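PDB 2F1N: cytolethal distending toxin subunit B from Escherichia coli, which nicks DNA as the endonuclease subunit of a tripartite bacterial toxin, very probably causing the damage that leads intoxicated cells to G2/M arrest, chromatin fragmentation and distension. Local coordinates for residues Phe16-Trp21 with Met181-Phe186; Val48-Val53 with Leu109-Asn114; Glu119-Ser124 with Gly135-Asn140; Arg188-Leu193 with Leu221-Ala226; Gly57-Thr62 with Arg78-Asn83. One frame throughout, in Å; residues are numbered along the deposited sequence.

Interaction 1 of 5, residues Phe16-Trp21 with Met181-Phe186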
# COMPACT_ATOMS: atom_id res chain seq x y z
N PHE A 16 -9.38 -9.35 5.72
CA PHE A 16 -7.98 -9.27 5.26
C PHE A 16 -6.99 -8.87 6.38
O PHE A 16 -7.31 -8.02 7.21
CB PHE A 16 -7.84 -8.20 4.18
CG PHE A 16 -8.61 -8.48 2.90
CD1 PHE A 16 -9.97 -8.25 2.83
CD2 PHE A 16 -7.94 -8.95 1.77
CE1 PHE A 16 -10.68 -8.50 1.64
CE2 PHE A 16 -8.62 -9.21 0.58
CZ PHE A 16 -10.00 -8.99 0.51
N ARG A 17 -5.79 -9.47 6.38
CA ARG A 17 -4.64 -8.92 7.11
C ARG A 17 -3.82 -8.22 6.04
O ARG A 17 -3.47 -8.83 5.04
CB ARG A 17 -3.77 -10.03 7.70
CG ARG A 17 -4.37 -10.74 8.89
CD ARG A 17 -3.47 -11.84 9.44
NE ARG A 17 -2.03 -11.50 9.46
CZ ARG A 17 -1.44 -10.82 10.44
NH1 ARG A 17 -2.16 -10.42 11.48
NH2 ARG A 17 -0.14 -10.55 10.40
N VAL A 18 -3.56 -6.93 6.24
CA VAL A 18 -2.78 -6.18 5.26
C VAL A 18 -1.63 -5.49 5.99
O VAL A 18 -1.56 -5.47 7.23
CB VAL A 18 -3.65 -5.14 4.48
CG1 VAL A 18 -4.91 -5.83 3.85
CG2 VAL A 18 -4.11 -4.03 5.40
N ALA A 19 -0.69 -4.95 5.23
CA ALA A 19 0.43 -4.22 5.85
C ALA A 19 1.07 -3.27 4.86
O ALA A 19 0.78 -3.29 3.67
CB ALA A 19 1.52 -5.24 6.38
N THR A 20 1.91 -2.37 5.38
CA THR A 20 2.63 -1.46 4.52
C THR A 20 4.09 -1.38 5.01
O THR A 20 4.33 -1.46 6.24
CB THR A 20 1.94 -0.08 4.56
OG1 THR A 20 2.71 0.85 3.78
CG2 THR A 20 1.94 0.53 5.98
N TRP A 21 5.03 -1.32 4.07
CA TRP A 21 6.42 -1.18 4.44
C TRP A 21 7.21 -0.33 3.43
O TRP A 21 7.20 -0.61 2.23
CB TRP A 21 7.03 -2.60 4.54
CG TRP A 21 8.43 -2.60 5.15
CD1 TRP A 21 8.92 -1.71 6.07
CD2 TRP A 21 9.51 -3.49 4.85
NE1 TRP A 21 10.24 -2.01 6.38
CE2 TRP A 21 10.62 -3.10 5.63
CE3 TRP A 21 9.65 -4.60 3.99
CZ2 TRP A 21 11.85 -3.78 5.59
CZ3 TRP A 21 10.86 -5.27 3.94
CH2 TRP A 21 11.95 -4.86 4.74
N MET A 181 -8.75 1.13 0.87
CA MET A 181 -7.79 1.33 1.93
C MET A 181 -6.52 1.84 1.27
O MET A 181 -6.06 1.23 0.33
CB MET A 181 -7.49 0.04 2.68
CG MET A 181 -6.62 0.36 3.88
SD MET A 181 -6.14 -1.05 4.89
CE MET A 181 -7.73 -1.72 5.34
N ILE A 182 -6.00 2.95 1.77
CA ILE A 182 -4.71 3.48 1.29
C ILE A 182 -3.65 3.17 2.35
O ILE A 182 -3.76 3.60 3.51
CB ILE A 182 -4.80 5.00 1.09
CG1 ILE A 182 -6.04 5.41 0.23
CG2 ILE A 182 -3.48 5.47 0.43
CD1 ILE A 182 -6.35 6.92 0.21
N LEU A 183 -2.60 2.45 1.97
CA LEU A 183 -1.57 2.01 2.92
C LEU A 183 -0.29 2.67 2.46
O LEU A 183 0.07 2.57 1.29
CB LEU A 183 -1.38 0.50 2.77
CG LEU A 183 -2.55 -0.35 3.29
CD1 LEU A 183 -2.71 -1.70 2.50
CD2 LEU A 183 -2.24 -0.64 4.76
N GLY A 184 0.36 3.39 3.33
CA GLY A 184 1.62 3.95 2.86
C GLY A 184 2.34 4.82 3.81
O GLY A 184 2.01 4.85 5.01
N ASP A 185 3.40 5.43 3.26
CA ASP A 185 4.20 6.39 3.98
C ASP A 185 3.65 7.75 3.61
O ASP A 185 3.91 8.31 2.53
CB ASP A 185 5.69 6.23 3.58
CG ASP A 185 6.59 7.22 4.26
OD1 ASP A 185 6.13 8.13 5.02
OD2 ASP A 185 7.82 7.16 4.02
N PHE A 186 2.90 8.30 4.55
CA PHE A 186 2.26 9.59 4.31
C PHE A 186 3.14 10.78 4.65
O PHE A 186 2.81 11.92 4.33
CB PHE A 186 0.94 9.66 5.09
CG PHE A 186 -0.10 8.72 4.58
CD1 PHE A 186 -0.85 9.06 3.45
CD2 PHE A 186 -0.32 7.48 5.20
CE1 PHE A 186 -1.82 8.15 2.94
CE2 PHE A 186 -1.31 6.58 4.72
CZ PHE A 186 -2.05 6.93 3.59
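Val18 and Leu183 meet in the middle of the DNase I-like sandwich, where strand 18-25 of one sheet lies over strand 179-183 of the other. The short strand segments approach to 7.9 Å with their directions 33° apart, a face-to-face packing of sheets in which no hydrogen bond crosses and side chains do the joining. CG2 of Val18 is the shared contact: with CG1 anti to the carbonyl carbon (chi1 -53°), CG2 falls between the backbone N and the carbonyl carbon and from there meets two partners. One is Met181, whose chain runs anti through its first two torsions, which carries SD to 3.6 Å from Val18 CG2; the bend at the third moves only CE. The other is Leu183, whose CD2 lies 3.9 Å from the same methyl, both pairs meeting at a slant. Leu183 CD1 reaches further along the strand, to 4.0 Å from Ala19 O. Thr20 continues the row on the same side as Val18, setting its CB against Leu183 CB at 3.8 Å. The Thr20 hydroxyl is a polar atom in this buried layer; Gln54 NE2, from the adjoining strand, bonds to it. Past Leu183 the chain turns a corner at Gly184, whose backbone is nearly fully extended; a CB there would press on the carbonyl O of Leu183. The glycine comes close to the threonine hydroxyl, with Gly184 CA 3.4 Å from Thr20 OG1.

Interaction 2 of 5, residues Val48-Val53 with Leu109-Asn114; sequences VDILAV and LALVSN
An antiparallel ladder in the larger sheet of the DNase I-like sandwich joins Ile50-Val53 to Ala110-Ser113, the strand segments running 170° apart. Leu51 with Val112 and Val53 with Ala110 are the hydrogen-bonded pairs. Leu51 N reaches Val112 O at 2.9 Å and Val112 N returns to Leu51 O at 2.8 Å; the Val53-Ala110 pair repeats this exchange. The non-hydrogen-bonded pair Ala52-Leu111 lies between them and Ile50-Ser113 follows beyond Leu51-Val112. On their face, CD2 of Leu111 bridges the two partners across the ladder, 4.0 Å from both Ile50 CG2 and Ala52 CB. The other face carries Leu51, Val53, Ala110 and Val112, with Val53 CB set 4.1 Å from Ala110 CB. Beyond Ile50-Ser113 one more backbone bond, Asn114 N to Asp49 O, is joined by a side-chain bond. Asn114 holds CG between its backbone N and carbonyl carbon (chi1 58°), which carries the amide back over Asp49; Asn114 ND2 then gives a 2.9 Å bond to the anti lone pair of Asp49 OD1. The amide and carboxylate planes are 48° apart. A second bond, from Arg17 N to Asp49 OD2, helps fix the carboxylate's rotation. Strand 18-25 flanks this pair on one side and strand 92-98 on the other, while Ile50, Ala52 and Leu111 face strands 133-138 and 141-147 of the second sheet.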
# COMPACT_ATOMS: atom_id res chain seq x y z
N VAL A 48 0.53 -11.87 5.75
CA VAL A 48 -0.46 -10.89 5.31
C VAL A 48 -0.95 -11.21 3.89
O VAL A 48 -0.20 -11.79 3.12
CB VAL A 48 0.04 -9.44 5.43
CG1 VAL A 48 0.70 -9.22 6.83
CG2 VAL A 48 1.01 -9.10 4.32
N ASP A 49 -2.21 -10.85 3.60
CA ASP A 49 -2.84 -11.05 2.29
C ASP A 49 -2.39 -10.00 1.27
O ASP A 49 -2.20 -10.32 0.09
CB ASP A 49 -4.35 -10.96 2.46
CG ASP A 49 -4.85 -11.98 3.47
OD1 ASP A 49 -4.51 -13.19 3.29
OD2 ASP A 49 -5.56 -11.68 4.48
N ILE A 50 -2.23 -8.76 1.74
CA ILE A 50 -1.84 -7.66 0.85
C ILE A 50 -0.74 -6.90 1.56
O ILE A 50 -0.88 -6.54 2.72
CB ILE A 50 -3.03 -6.76 0.52
CG1 ILE A 50 -4.00 -7.56 -0.39
CG2 ILE A 50 -2.57 -5.53 -0.29
CD1 ILE A 50 -5.36 -7.09 -0.41
N LEU A 51 0.38 -6.69 0.86
CA LEU A 51 1.42 -5.82 1.34
C LEU A 51 1.64 -4.64 0.36
O LEU A 51 1.91 -4.84 -0.84
CB LEU A 51 2.76 -6.59 1.50
CG LEU A 51 4.00 -5.77 1.89
CD1 LEU A 51 3.84 -5.16 3.32
CD2 LEU A 51 5.26 -6.62 1.74
N ALA A 52 1.57 -3.41 0.90
CA ALA A 52 1.90 -2.22 0.15
C ALA A 52 3.36 -1.92 0.42
O ALA A 52 3.81 -1.93 1.58
CB ALA A 52 1.01 -1.02 0.57
N VAL A 53 4.09 -1.63 -0.63
CA VAL A 53 5.54 -1.35 -0.52
C VAL A 53 5.87 0.02 -1.12
O VAL A 53 5.35 0.38 -2.22
CB VAL A 53 6.36 -2.46 -1.25
CG1 VAL A 53 7.92 -2.28 -0.99
CG2 VAL A 53 5.89 -3.87 -0.84
N LEU A 109 7.12 1.80 -6.43
CA LEU A 109 5.97 1.34 -5.62
C LEU A 109 5.58 -0.07 -5.98
O LEU A 109 5.74 -0.50 -7.13
CB LEU A 109 4.74 2.21 -5.89
CG LEU A 109 4.85 3.65 -5.40
CD1 LEU A 109 3.73 4.43 -6.13
CD2 LEU A 109 4.76 3.75 -3.91
N ALA A 110 5.06 -0.80 -4.98
CA ALA A 110 4.48 -2.13 -5.26
C ALA A 110 3.34 -2.50 -4.34
O ALA A 110 3.23 -1.99 -3.22
CB ALA A 110 5.59 -3.27 -5.19
N LEU A 111 2.51 -3.40 -4.84
CA LEU A 111 1.56 -4.16 -4.01
C LEU A 111 1.81 -5.63 -4.27
O LEU A 111 1.96 -6.07 -5.42
CB LEU A 111 0.15 -3.77 -4.41
CG LEU A 111 -0.40 -2.44 -3.94
CD1 LEU A 111 -1.56 -2.01 -4.88
CD2 LEU A 111 -0.93 -2.64 -2.50
N VAL A 112 1.82 -6.42 -3.19
CA VAL A 112 1.96 -7.86 -3.29
C VAL A 112 0.67 -8.47 -2.74
O VAL A 112 0.19 -8.04 -1.67
CB VAL A 112 3.13 -8.34 -2.43
CG1 VAL A 112 3.46 -9.83 -2.75
CG2 VAL A 112 4.37 -7.44 -2.69
N SER A 113 0.12 -9.41 -3.47
CA SER A 113 -1.16 -10.01 -3.03
C SER A 113 -1.23 -11.50 -3.23
O SER A 113 -0.77 -12.01 -4.22
CB SER A 113 -2.34 -9.40 -3.77
OG SER A 113 -1.98 -9.02 -5.05
N ASN A 114 -1.86 -12.19 -2.28
CA ASN A 114 -2.00 -13.65 -2.46
C ASN A 114 -3.19 -14.06 -3.34
O ASN A 114 -3.43 -15.28 -3.54
CB ASN A 114 -2.06 -14.37 -1.11
CG ASN A 114 -3.18 -13.90 -0.22
OD1 ASN A 114 -4.12 -13.24 -0.63
ND2 ASN A 114 -3.10 -14.32 1.05

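Interaction 3 of 5, residues Glu119-Ser124 with Gly135-Asn140; sequences EVFVLS and GIRIGN
Glu119 and Arg137 both set CG anti to the backbone N, but the glutamate then stays extended while the arginine bends at its third torsion (58°), and this brings their charged ends together across a beta hairpin. The hairpin, strands 119-123 and 133-138, forms one border of the smaller sheet of the DNase I-like sandwich. Arg137 NE gives a 2.9 Å bond to Glu119 OE1, the core of a salt bridge. It uses the anti lone pair of the oxygen, which lies near the guanidinium plane, although carboxylate and guanidinium are turned 80° apart. Glu119 OE1 has a second partner in His175 NE2, so one oxygen is held from two residues. In the backbone ladder, the Phe121-Gly135 pair exchanges two bonds, Phe121 N to Gly135 O and Gly135 N to Phe121 O, both 2.8 Å; in the Glu119-Arg137 pair Arg137 N to Glu119 O is equally sound and only Glu119 N to Arg137 O is weak, at 3.4 Å. The Phe121 ring lies obliquely beside the glycine backbone. It runs on to the next residue on that face, bringing its CE2 to 3.8 Å from Arg137 CB; Phe166 and Phe167 meet this ring edge-to-face. The guanidinium is further held by the turn just after its strand, where Arg137 NH1 bonds in its plane to Gly139 O at 2.9 Å.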
# COMPACT_ATOMS: atom_id res chain seq x y z
N GLU A 119 -8.87 -6.04 -10.70
CA GLU A 119 -8.74 -4.80 -11.46
C GLU A 119 -7.50 -4.08 -10.90
O GLU A 119 -7.17 -4.22 -9.72
CB GLU A 119 -10.03 -3.94 -11.32
CG GLU A 119 -10.18 -2.76 -12.24
CD GLU A 119 -11.57 -2.14 -12.18
OE1 GLU A 119 -12.37 -2.40 -11.23
OE2 GLU A 119 -11.84 -1.36 -13.09
N VAL A 120 -6.81 -3.36 -11.77
CA VAL A 120 -5.67 -2.55 -11.33
C VAL A 120 -5.94 -1.08 -11.58
O VAL A 120 -6.35 -0.71 -12.70
CB VAL A 120 -4.39 -2.96 -12.06
CG1 VAL A 120 -3.15 -2.18 -11.43
CG2 VAL A 120 -4.22 -4.46 -11.96
N PHE A 121 -5.68 -0.25 -10.57
CA PHE A 121 -5.87 1.22 -10.64
C PHE A 121 -4.51 1.95 -10.63
O PHE A 121 -3.65 1.64 -9.83
CB PHE A 121 -6.69 1.76 -9.48
CG PHE A 121 -8.02 1.11 -9.33
CD1 PHE A 121 -8.91 1.05 -10.38
CD2 PHE A 121 -8.36 0.48 -8.14
CE1 PHE A 121 -10.17 0.41 -10.24
CE2 PHE A 121 -9.60 -0.17 -8.01
CZ PHE A 121 -10.49 -0.18 -9.05
N VAL A 122 -4.35 2.92 -11.53
CA VAL A 122 -3.16 3.74 -11.57
C VAL A 122 -3.63 5.18 -11.65
O VAL A 122 -4.22 5.59 -12.67
CB VAL A 122 -2.33 3.48 -12.82
CG1 VAL A 122 -0.98 4.15 -12.60
CG2 VAL A 122 -2.17 1.97 -13.08
N LEU A 123 -3.42 5.93 -10.58
CA LEU A 123 -3.83 7.33 -10.51
C LEU A 123 -2.57 8.24 -10.54
O LEU A 123 -1.52 7.91 -9.98
CB LEU A 123 -4.71 7.59 -9.27
CG LEU A 123 -5.80 6.51 -8.98
CD1 LEU A 123 -6.64 6.89 -7.80
CD2 LEU A 123 -6.71 6.21 -10.18
N SER A 124 -2.71 9.38 -11.21
CA SER A 124 -1.60 10.29 -11.44
C SER A 124 -1.16 10.99 -10.16
O SER A 124 -1.94 11.16 -9.22
CB SER A 124 -2.02 11.32 -12.52
OG SER A 124 -2.26 10.58 -13.72
N GLY A 135 -3.09 0.91 -7.16
CA GLY A 135 -4.06 0.17 -6.36
C GLY A 135 -4.53 -1.11 -7.06
O GLY A 135 -4.42 -1.21 -8.28
N ILE A 136 -5.05 -2.06 -6.26
CA ILE A 136 -5.72 -3.24 -6.85
C ILE A 136 -7.11 -3.39 -6.21
O ILE A 136 -7.31 -3.02 -5.07
CB ILE A 136 -4.90 -4.54 -6.64
CG1 ILE A 136 -4.74 -4.88 -5.16
CG2 ILE A 136 -3.48 -4.36 -7.35
CD1 ILE A 136 -4.02 -6.19 -4.92
N ARG A 137 -8.02 -3.98 -6.96
CA ARG A 137 -9.34 -4.33 -6.43
C ARG A 137 -9.40 -5.85 -6.34
O ARG A 137 -9.02 -6.54 -7.30
CB ARG A 137 -10.44 -3.81 -7.37
CG ARG A 137 -11.88 -4.15 -6.81
CD ARG A 137 -13.00 -3.65 -7.71
NE ARG A 137 -12.92 -4.22 -9.07
CZ ARG A 137 -13.33 -5.46 -9.41
NH1 ARG A 137 -13.83 -6.29 -8.48
NH2 ARG A 137 -13.21 -5.89 -10.67
N ILE A 138 -9.87 -6.37 -5.19
CA ILE A 138 -10.17 -7.80 -5.06
C ILE A 138 -11.60 -7.81 -4.57
O ILE A 138 -11.88 -7.33 -3.45
CB ILE A 138 -9.24 -8.44 -4.05
CG1 ILE A 138 -7.79 -8.45 -4.62
CG2 ILE A 138 -9.64 -9.91 -3.78
CD1 ILE A 138 -6.80 -8.56 -3.53
N GLY A 139 -12.51 -8.28 -5.40
CA GLY A 139 -13.93 -8.24 -5.00
C GLY A 139 -14.38 -6.81 -4.77
O GLY A 139 -14.17 -5.90 -5.59
N ASN A 140 -15.00 -6.58 -3.61
CA ASN A 140 -15.58 -5.29 -3.29
C ASN A 140 -14.65 -4.34 -2.54
O ASN A 140 -15.11 -3.34 -2.02
CB ASN A 140 -16.78 -5.59 -2.40
CG ASN A 140 -17.75 -4.48 -2.38
OD1 ASN A 140 -18.32 -4.12 -3.42
ND2 ASN A 140 -17.99 -3.93 -1.17

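Interaction 4 of 5, residues Arg188-Leu193 with Leu221-Ala226; sequences REPADL and LDYAVA
Pro190 lays its CG over one face of the Tyr223 ring, 3.9 Å from the centroid and 15° off the ring normal, a CH-pi contact. It joins the first turn of helix 190-194 to strand 222-228 in the smaller sheet of the DNase I-like sandwich. Leu193, one turn on, approaches at the ring edge, with CD2 3.9 Å from Tyr223 CE1, and the same methyl reaches Val225 CG2. Tyr223 thus lies beneath the start of the helix, and it also stacks with Phe186. Its CG stands between the backbone N and the carbonyl carbon (chi1 49°), which lifts the ring from the strand toward the helix. Glu189 occupies the N-cap position, and its OE2 accepts a bond from Thr220 N. Arg188, whose NE bonds to Asn154, makes a charge-only salt bridge to the Asp192 carboxylate, beside a weak bond from NH1 to Asp192 O. Arg188-Leu193 belong to the nuclear localization signal; here Arg188 and Leu193 are buried against the fold while Ala191 is exposed. Leu221 CD2 lies 3.6 Å from Arg188 N. The tyrosine hydroxyl closes the contact: Tyr223 OH donates to Arg188 O at 2.8 Å, from well above that carbonyl's plane.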
# COMPACT_ATOMS: atom_id res chain seq x y z
N ARG A 188 3.68 12.50 7.15
CA ARG A 188 3.13 13.40 8.18
C ARG A 188 2.39 12.51 9.18
O ARG A 188 2.00 11.38 8.84
CB ARG A 188 2.23 14.48 7.57
CG ARG A 188 0.98 13.94 6.87
CD ARG A 188 0.01 15.13 6.59
NE ARG A 188 0.46 16.00 5.52
CZ ARG A 188 -0.09 17.21 5.27
NH1 ARG A 188 -1.05 17.69 6.07
NH2 ARG A 188 0.30 17.95 4.23
N GLU A 189 2.20 13.01 10.41
CA GLU A 189 1.61 12.23 11.46
C GLU A 189 0.09 12.11 11.19
O GLU A 189 -0.45 12.91 10.48
CB GLU A 189 1.90 12.89 12.84
CG GLU A 189 2.50 11.94 13.84
CD GLU A 189 4.00 11.88 13.79
OE1 GLU A 189 4.59 12.46 12.87
OE2 GLU A 189 4.59 11.27 14.71
N PRO A 190 -0.56 11.07 11.71
CA PRO A 190 -1.99 10.83 11.46
C PRO A 190 -2.93 12.03 11.72
O PRO A 190 -3.77 12.37 10.89
CB PRO A 190 -2.29 9.68 12.41
CG PRO A 190 -1.04 8.94 12.48
CD PRO A 190 0.02 9.99 12.53
N ALA A 191 -2.84 12.65 12.89
CA ALA A 191 -3.68 13.83 13.15
C ALA A 191 -3.40 14.98 12.19
O ALA A 191 -4.32 15.77 11.87
CB ALA A 191 -3.55 14.29 14.63
N ASP A 192 -2.13 15.11 11.75
CA ASP A 192 -1.79 16.12 10.78
C ASP A 192 -2.44 15.91 9.42
O ASP A 192 -2.80 16.86 8.76
CB ASP A 192 -0.27 16.22 10.62
CG ASP A 192 0.14 17.44 9.88
OD1 ASP A 192 -0.06 18.56 10.43
OD2 ASP A 192 0.67 17.42 8.76
N LEU A 193 -2.56 14.65 8.99
CA LEU A 193 -3.32 14.36 7.80
C LEU A 193 -4.84 14.63 8.02
O LEU A 193 -5.46 15.28 7.19
CB LEU A 193 -3.14 12.88 7.45
CG LEU A 193 -3.92 12.37 6.24
CD1 LEU A 193 -3.61 13.20 4.94
CD2 LEU A 193 -3.54 10.88 6.08
N LEU A 221 4.68 7.75 10.60
CA LEU A 221 4.50 8.21 9.22
C LEU A 221 3.82 7.18 8.32
O LEU A 221 3.40 7.52 7.20
CB LEU A 221 5.86 8.54 8.61
CG LEU A 221 6.63 9.64 9.34
CD1 LEU A 221 7.94 9.96 8.56
CD2 LEU A 221 5.80 10.89 9.59
N ASP A 222 3.80 5.94 8.78
CA ASP A 222 3.35 4.80 7.94
C ASP A 222 2.09 4.24 8.57
O ASP A 222 2.12 3.75 9.71
CB ASP A 222 4.44 3.72 7.94
CG ASP A 222 5.75 4.23 7.47
OD1 ASP A 222 5.88 4.38 6.21
OD2 ASP A 222 6.71 4.58 8.24
N TYR A 223 1.00 4.25 7.83
CA TYR A 223 -0.26 3.80 8.40
C TYR A 223 -1.28 3.64 7.28
O TYR A 223 -0.90 3.56 6.10
CB TYR A 223 -0.69 4.79 9.52
CG TYR A 223 -0.65 6.26 9.17
CD1 TYR A 223 -1.77 6.88 8.60
CD2 TYR A 223 0.48 7.06 9.45
CE1 TYR A 223 -1.74 8.27 8.27
CE2 TYR A 223 0.55 8.44 9.10
CZ TYR A 223 -0.56 9.02 8.53
OH TYR A 223 -0.51 10.34 8.20
N ALA A 224 -2.57 3.57 7.64
CA ALA A 224 -3.63 3.28 6.65
C ALA A 224 -4.78 4.27 6.75
O ALA A 224 -5.06 4.79 7.84
CB ALA A 224 -4.17 1.85 6.79
N VAL A 225 -5.46 4.52 5.62
CA VAL A 225 -6.72 5.29 5.62
C VAL A 225 -7.75 4.40 4.96
O VAL A 225 -7.58 4.03 3.81
CB VAL A 225 -6.58 6.64 4.83
CG1 VAL A 225 -7.92 7.43 4.90
CG2 VAL A 225 -5.37 7.48 5.31
N ALA A 226 -8.82 4.04 5.69
CA ALA A 226 -9.90 3.21 5.14
C ALA A 226 -11.08 4.12 4.84
O ALA A 226 -11.33 5.09 5.57
CB ALA A 226 -10.34 2.13 6.18

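Interaction 5 of 5, residues Gly57-Thr62 with Arg78-Asn83; sequences GSPPST and RELIWN
The loop Gly57-Thr62 draws in toward strand 78-83 as it runs, CA atoms lying 8.7 Å apart at Pro59 and Leu80 but 6.7 Å at Thr62 and Trp82, and no direct hydrogen bond crosses. The strand belongs to the larger sheet of the DNase I-like sandwich, near one border, between strands 64-65 and 92-98. Two consecutive prolines and Thr62 carry the loop's side of the contact. Pro60 sits on the face of Trp82 in a CH-pi arrangement: its CG is 3.5 Å from the centroid of the six-membered ring and 13° off the normal, while its CB lies toward the pyrrole side, near NE1 and CE2. The pyrrolidine and the indole cross at about a right angle. Trp82 keeps CG anti to the backbone N (chi1 -175°), which swings the indole under the loop; helix 31-42 packs here too, with Trp34 against Pro60 and Val38 and Ile42 against the tryptophan. Pro59 meets Leu80 more tightly, Pro59 CB being only 3.4 Å from Leu80 CD1. The leucine's first torsion, -30°, is well away from a staggered value, consistent with some local strain at this tight contact. Thr62 then comes to the rim of the indole, its OG1 near the ring plane and 3.6 Å from Trp82 NE1. A water completes the join, donating to Thr62 O at 2.7 Å and accepting from Asn83 N at 2.9 Å.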
# COMPACT_ATOMS: atom_id res chain seq x y z
N GLY A 57 12.56 -0.52 -4.88
CA GLY A 57 13.71 -1.09 -5.60
C GLY A 57 13.25 -1.79 -6.89
O GLY A 57 12.53 -1.22 -7.70
N SER A 58 13.68 -3.02 -7.05
CA SER A 58 13.38 -3.85 -8.20
C SER A 58 12.69 -5.07 -7.62
O SER A 58 12.98 -5.48 -6.49
CB SER A 58 14.71 -4.25 -8.88
OG SER A 58 15.21 -3.15 -9.67
N PRO A 59 11.76 -5.67 -8.36
CA PRO A 59 11.09 -6.89 -7.85
C PRO A 59 12.08 -8.07 -7.78
O PRO A 59 13.20 -7.97 -8.35
CB PRO A 59 10.00 -7.15 -8.89
CG PRO A 59 10.47 -6.47 -10.16
CD PRO A 59 11.30 -5.29 -9.70
N PRO A 60 11.68 -9.16 -7.13
CA PRO A 60 12.52 -10.35 -7.01
C PRO A 60 12.91 -10.80 -8.41
O PRO A 60 12.07 -10.77 -9.32
CB PRO A 60 11.57 -11.39 -6.39
CG PRO A 60 10.49 -10.58 -5.69
CD PRO A 60 10.36 -9.36 -6.50
N SER A 61 14.18 -11.19 -8.59
CA SER A 61 14.67 -11.66 -9.88
C SER A 61 13.93 -12.87 -10.42
O SER A 61 13.92 -13.07 -11.64
CB SER A 61 16.19 -11.96 -9.83
OG SER A 61 16.42 -12.99 -8.88
N THR A 62 13.29 -13.65 -9.57
CA THR A 62 12.54 -14.81 -10.09
C THR A 62 11.06 -14.53 -10.36
O THR A 62 10.37 -15.42 -10.83
CB THR A 62 12.63 -15.99 -9.16
OG1 THR A 62 12.10 -15.63 -7.88
CG2 THR A 62 14.12 -16.32 -8.90
N ARG A 78 3.34 -3.16 -13.93
CA ARG A 78 3.42 -4.54 -14.44
C ARG A 78 2.88 -5.48 -13.41
O ARG A 78 3.12 -5.30 -12.22
CB ARG A 78 4.91 -4.99 -14.72
CG ARG A 78 5.62 -4.29 -15.86
CD ARG A 78 7.16 -4.37 -15.68
NE ARG A 78 7.62 -5.59 -16.32
CZ ARG A 78 8.78 -6.20 -16.08
NH1 ARG A 78 9.60 -5.75 -15.15
NH2 ARG A 78 9.10 -7.29 -16.78
N GLU A 79 2.20 -6.54 -13.86
CA GLU A 79 1.81 -7.64 -12.98
C GLU A 79 2.83 -8.75 -13.13
O GLU A 79 3.11 -9.17 -14.25
CB GLU A 79 0.45 -8.20 -13.41
CG GLU A 79 0.01 -9.42 -12.61
CD GLU A 79 -1.32 -9.91 -13.13
OE1 GLU A 79 -1.38 -10.53 -14.23
OE2 GLU A 79 -2.33 -9.60 -12.47
N LEU A 80 3.37 -9.23 -12.00
CA LEU A 80 4.31 -10.34 -11.98
C LEU A 80 3.80 -11.49 -11.12
O LEU A 80 3.12 -11.26 -10.12
CB LEU A 80 5.71 -9.88 -11.47
CG LEU A 80 6.11 -8.42 -11.74
CD1 LEU A 80 7.25 -7.97 -10.78
CD2 LEU A 80 6.56 -8.24 -13.19
N ILE A 81 4.09 -12.74 -11.52
CA ILE A 81 3.82 -13.84 -10.65
C ILE A 81 5.11 -14.28 -9.99
O ILE A 81 6.15 -14.40 -10.65
CB ILE A 81 3.09 -15.02 -11.39
CG1 ILE A 81 1.64 -14.61 -11.61
CG2 ILE A 81 3.02 -16.32 -10.53
CD1 ILE A 81 0.79 -15.54 -12.54
N TRP A 82 5.03 -14.52 -8.69
CA TRP A 82 6.22 -14.86 -7.90
C TRP A 82 5.94 -16.20 -7.25
O TRP A 82 5.11 -16.34 -6.33
CB TRP A 82 6.51 -13.75 -6.87
CG TRP A 82 7.78 -13.90 -6.05
CD1 TRP A 82 8.91 -14.66 -6.35
CD2 TRP A 82 8.05 -13.24 -4.81
NE1 TRP A 82 9.85 -14.49 -5.35
CE2 TRP A 82 9.36 -13.61 -4.41
CE3 TRP A 82 7.32 -12.34 -4.01
CZ2 TRP A 82 9.94 -13.14 -3.21
CZ3 TRP A 82 7.92 -11.83 -2.82
CH2 TRP A 82 9.22 -12.24 -2.46
N ASN A 83 6.65 -17.22 -7.76
CA ASN A 83 6.44 -18.59 -7.26
C ASN A 83 7.27 -18.75 -6.00
O ASN A 83 8.47 -18.52 -6.03
CB ASN A 83 6.87 -19.63 -8.32
CG ASN A 83 6.42 -21.07 -7.96
OD1 ASN A 83 6.26 -21.41 -6.80
ND2 ASN A 83 6.24 -21.90 -8.98
O HOH W 1 8.54 -17.22 -9.95

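Overall arrangement
Two sheets facing each other organise all five contacts. Interactions 2 and 5 belong to the larger sheet, interactions 3 and 4 to the smaller, and interaction 1, about 4 Å from the chain's centre, joins the two. Interactions 1 and 2 touch, their centres 8 Å apart, because strands 18-25 and 50-56 are neighbours; 2 and 3 touch across the sandwich through Leu111 and Ile136. Interaction 4 adjoins 1 through strands 179-183 and 222-228. Along the chain, the span between the segments of interaction 1 contains interactions 2, 5 and 3, and 4 follows. Interaction 1 and the 2-3 contact thus hold the nuclease's sheets together, while 4 and 5 lie 28 Å apart on opposite sides of the centre.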